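PDB 5X9Q: putative cytidylyltransferase from Burkholderia pseudomallei, which probably transfers the adenylyl group of ATP to D-glycero-beta-D-manno-heptose 1-phosphate, giving ADP-heptose and diphosphate in the heptose biosynthesis pathway. Local coordinates for residues A[45-50]-A[85-90]. Numbering follows the deposited sequence.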
loop_
_atom_site.group_PDB
_atom_site.type_symbol
_atom_site.label_atom_id
_atom_site.label_comp_id
_atom_site.label_asym_id
_atom_site.label_seq_id
_atom_site.Cartn_x
_atom_site.Cartn_y
_atom_site.Cartn_z
ATOM N N PHE A 45 6.782 8.004 7.192
ATOM C CA PHE A 45 5.839 7.443 6.249
ATOM C C PHE A 45 4.534 8.245 6.245
ATOM O O PHE A 45 3.454 7.648 6.337
ATOM C CB PHE A 45 5.569 5.971 6.580
ATOM C CG PHE A 45 6.793 5.094 6.496
ATOM C CD1 PHE A 45 7.291 4.692 5.274
ATOM C CD2 PHE A 45 7.425 4.653 7.638
ATOM C CE1 PHE A 45 8.412 3.879 5.188
ATOM C CE2 PHE A 45 8.543 3.830 7.559
ATOM C CZ PHE A 45 9.035 3.450 6.334
ATOM N N ASP A 46 4.645 9.579 6.129
ATOM C CA ASP A 46 3.480 10.491 6.141
ATOM C C ASP A 46 2.541 10.190 4.983
ATOM O O ASP A 46 1.367 9.906 5.188
ATOM C CB ASP A 46 3.904 11.966 6.068
ATOM C CG ASP A 46 2.872 12.919 6.723
ATOM O OD1 ASP A 46 1.815 12.437 7.195
ATOM O OD2 ASP A 46 3.078 14.160 6.703
ATOM N N ILE A 47 3.066 10.291 3.767
ATOM C CA ILE A 47 2.357 9.888 2.550
ATOM C C ILE A 47 3.145 8.798 1.852
ATOM O O ILE A 47 4.292 9.024 1.472
ATOM C CB ILE A 47 2.147 11.056 1.568
ATOM C CG1 ILE A 47 1.207 12.082 2.181
ATOM C CG2 ILE A 47 1.490 10.575 0.289
ATOM C CD1 ILE A 47 1.165 13.358 1.402
ATOM N N LEU A 48 2.547 7.613 1.714
ATOM C CA LEU A 48 3.223 6.508 1.043
ATOM C C LEU A 48 3.371 6.811 -0.423
ATOM O O LEU A 48 2.412 7.225 -1.076
ATOM C CB LEU A 48 2.470 5.189 1.209
ATOM C CG LEU A 48 2.638 4.362 2.473
ATOM C CD1 LEU A 48 1.864 3.078 2.320
ATOM C CD2 LEU A 48 4.090 4.032 2.630
ATOM N N HIS A 49 4.561 6.557 -0.949
ATOM C CA HIS A 49 4.769 6.633 -2.377
ATOM C C HIS A 49 5.452 5.348 -2.822
ATOM O O HIS A 49 5.761 4.484 -1.997
ATOM C CB HIS A 49 5.601 7.858 -2.760
ATOM C CG HIS A 49 6.895 7.963 -2.025
ATOM N ND1 HIS A 49 7.964 7.121 -2.272
ATOM C CD2 HIS A 49 7.331 8.859 -1.104
ATOM C CE1 HIS A 49 8.977 7.457 -1.493
ATOM N NE2 HIS A 49 8.620 8.509 -0.774
ATOM N N ARG A 50 5.681 5.227 -4.122
ATOM C CA ARG A 50 6.187 3.992 -4.694
ATOM C C ARG A 50 7.583 3.603 -4.196
ATOM O O ARG A 50 7.902 2.419 -4.102
ATOM C CB ARG A 50 6.181 4.100 -6.217
ATOM C CG ARG A 50 6.508 2.806 -6.899
ATOM C CD ARG A 50 6.530 2.974 -8.386
ATOM N NE ARG A 50 6.652 1.678 -9.028
ATOM C CZ ARG A 50 6.370 1.449 -10.303
ATOM N NH1 ARG A 50 5.954 2.446 -11.079
ATOM N NH2 ARG A 50 6.514 0.226 -10.797
ATOM N N ARG A 85 5.590 18.707 11.152
ATOM C CA ARG A 85 4.242 18.253 11.460
ATOM C C ARG A 85 3.671 17.460 10.287
ATOM O O ARG A 85 3.380 18.008 9.224
ATOM C CB ARG A 85 3.338 19.442 11.783
ATOM C CG ARG A 85 3.614 20.086 13.132
ATOM C CD ARG A 85 2.380 20.787 13.674
ATOM N NE ARG A 85 1.609 19.926 14.568
ATOM C CZ ARG A 85 0.523 20.315 15.228
ATOM N NH1 ARG A 85 -0.114 19.465 16.019
ATOM N NH2 ARG A 85 0.075 21.557 15.098
ATOM N N PRO A 86 3.551 16.157 10.523
ATOM C CA PRO A 86 3.013 15.219 9.542
ATOM C C PRO A 86 1.524 15.460 9.449
ATOM O O PRO A 86 0.872 15.722 10.460
ATOM C CB PRO A 86 3.292 13.857 10.175
ATOM C CG PRO A 86 3.287 14.124 11.640
ATOM C CD PRO A 86 3.862 15.502 11.806
ATOM N N ILE A 87 0.990 15.378 8.241
ATOM C CA ILE A 87 -0.447 15.623 8.025
ATOM C C ILE A 87 -1.390 14.490 8.440
ATOM O O ILE A 87 -2.611 14.641 8.422
ATOM C CB ILE A 87 -0.733 15.984 6.553
ATOM C CG1 ILE A 87 -0.488 14.775 5.649
ATOM C CG2 ILE A 87 0.123 17.163 6.117
ATOM C CD1 ILE A 87 -1.060 14.928 4.257
ATOM N N ASN A 88 -0.802 13.364 8.808
ATOM C CA ASN A 88 -1.492 12.190 9.223
ATOM C C ASN A 88 -0.964 11.898 10.569
ATOM O O ASN A 88 0.221 12.059 10.861
ATOM C CB ASN A 88 -1.198 11.027 8.276
ATOM C CG ASN A 88 -2.161 10.969 7.107
ATOM O OD1 ASN A 88 -3.371 11.126 7.277
ATOM N ND2 ASN A 88 -1.630 10.742 5.912
ATOM N N VAL A 89 -1.894 11.492 11.427
ATOM C CA VAL A 89 -1.601 11.162 12.805
ATOM C C VAL A 89 -0.939 9.799 12.826
ATOM O O VAL A 89 -1.202 8.949 11.976
ATOM C CB VAL A 89 -2.873 11.166 13.673
ATOM C CG1 VAL A 89 -3.436 12.575 13.779
ATOM C CG2 VAL A 89 -3.910 10.212 13.098
ATOM N N GLN A 90 -0.070 9.605 13.804
ATOM C CA GLN A 90 0.654 8.356 13.946
ATOM C C GLN A 90 -0.120 7.052 13.830
ATOM O O GLN A 90 0.466 6.019 13.499
ATOM C CB GLN A 90 1.305 8.260 15.321
ATOM C CG GLN A 90 2.404 7.213 15.418
ATOM C CD GLN A 90 2.811 6.963 16.857
ATOM O OE1 GLN A 90 2.457 7.735 17.755
ATOM N NE2 GLN A 90 3.601 5.922 17.079
#
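Asp46 reaches across to the backbone of Pro86, Ile87 and Asn88, joining two loops of the Rossmann-like nucleotidyltransferase fold. Residues 45-50 hold the central part of the GVFDxxHxGH signature, which in this family belongs to the nucleotide-binding site, and lead from strand 38-43 into helix 50-62; residues 85-90 lead into helix 90-98. From CB the side chain of Asp46 extends with CG anti to its own backbone N (chi1 -153°), which carries the carboxylate to the 85-90 loop. CG lies 3.6 Å from Pro86 CB, the two side chains crossing at about a right angle. OD2 accepts the shorter of the carboxylate's two bonds to this loop, from Ile87 N at 2.9 Å, through its syn lone pair, and also comes close to Pro86 CA. OD1 takes a weak, bent bond from Asn88 N (3.2 Å, 133° at the hydrogen) and touches CB of the same residue. Two successive amides thus face one carboxylate, which fixes the rotation of the group against the 85-90 loop; Arg93 of helix 90-98 also touches Asp46. The Asn88 side chain returns the grip: its ND2 donates to the backbone O of Asp46 at 3.2 Å, nearly straight at 163°, with the acceptor almost in the amide plane. Beside this polar cluster Ile47 and Ile87 meet tip to tip, and the second subunit packs on both, with its Arg169 on Ile47 and its Lys166 on Ile87. This small apolar contact is made by the two CD1 methyls, 3.9 Å apart.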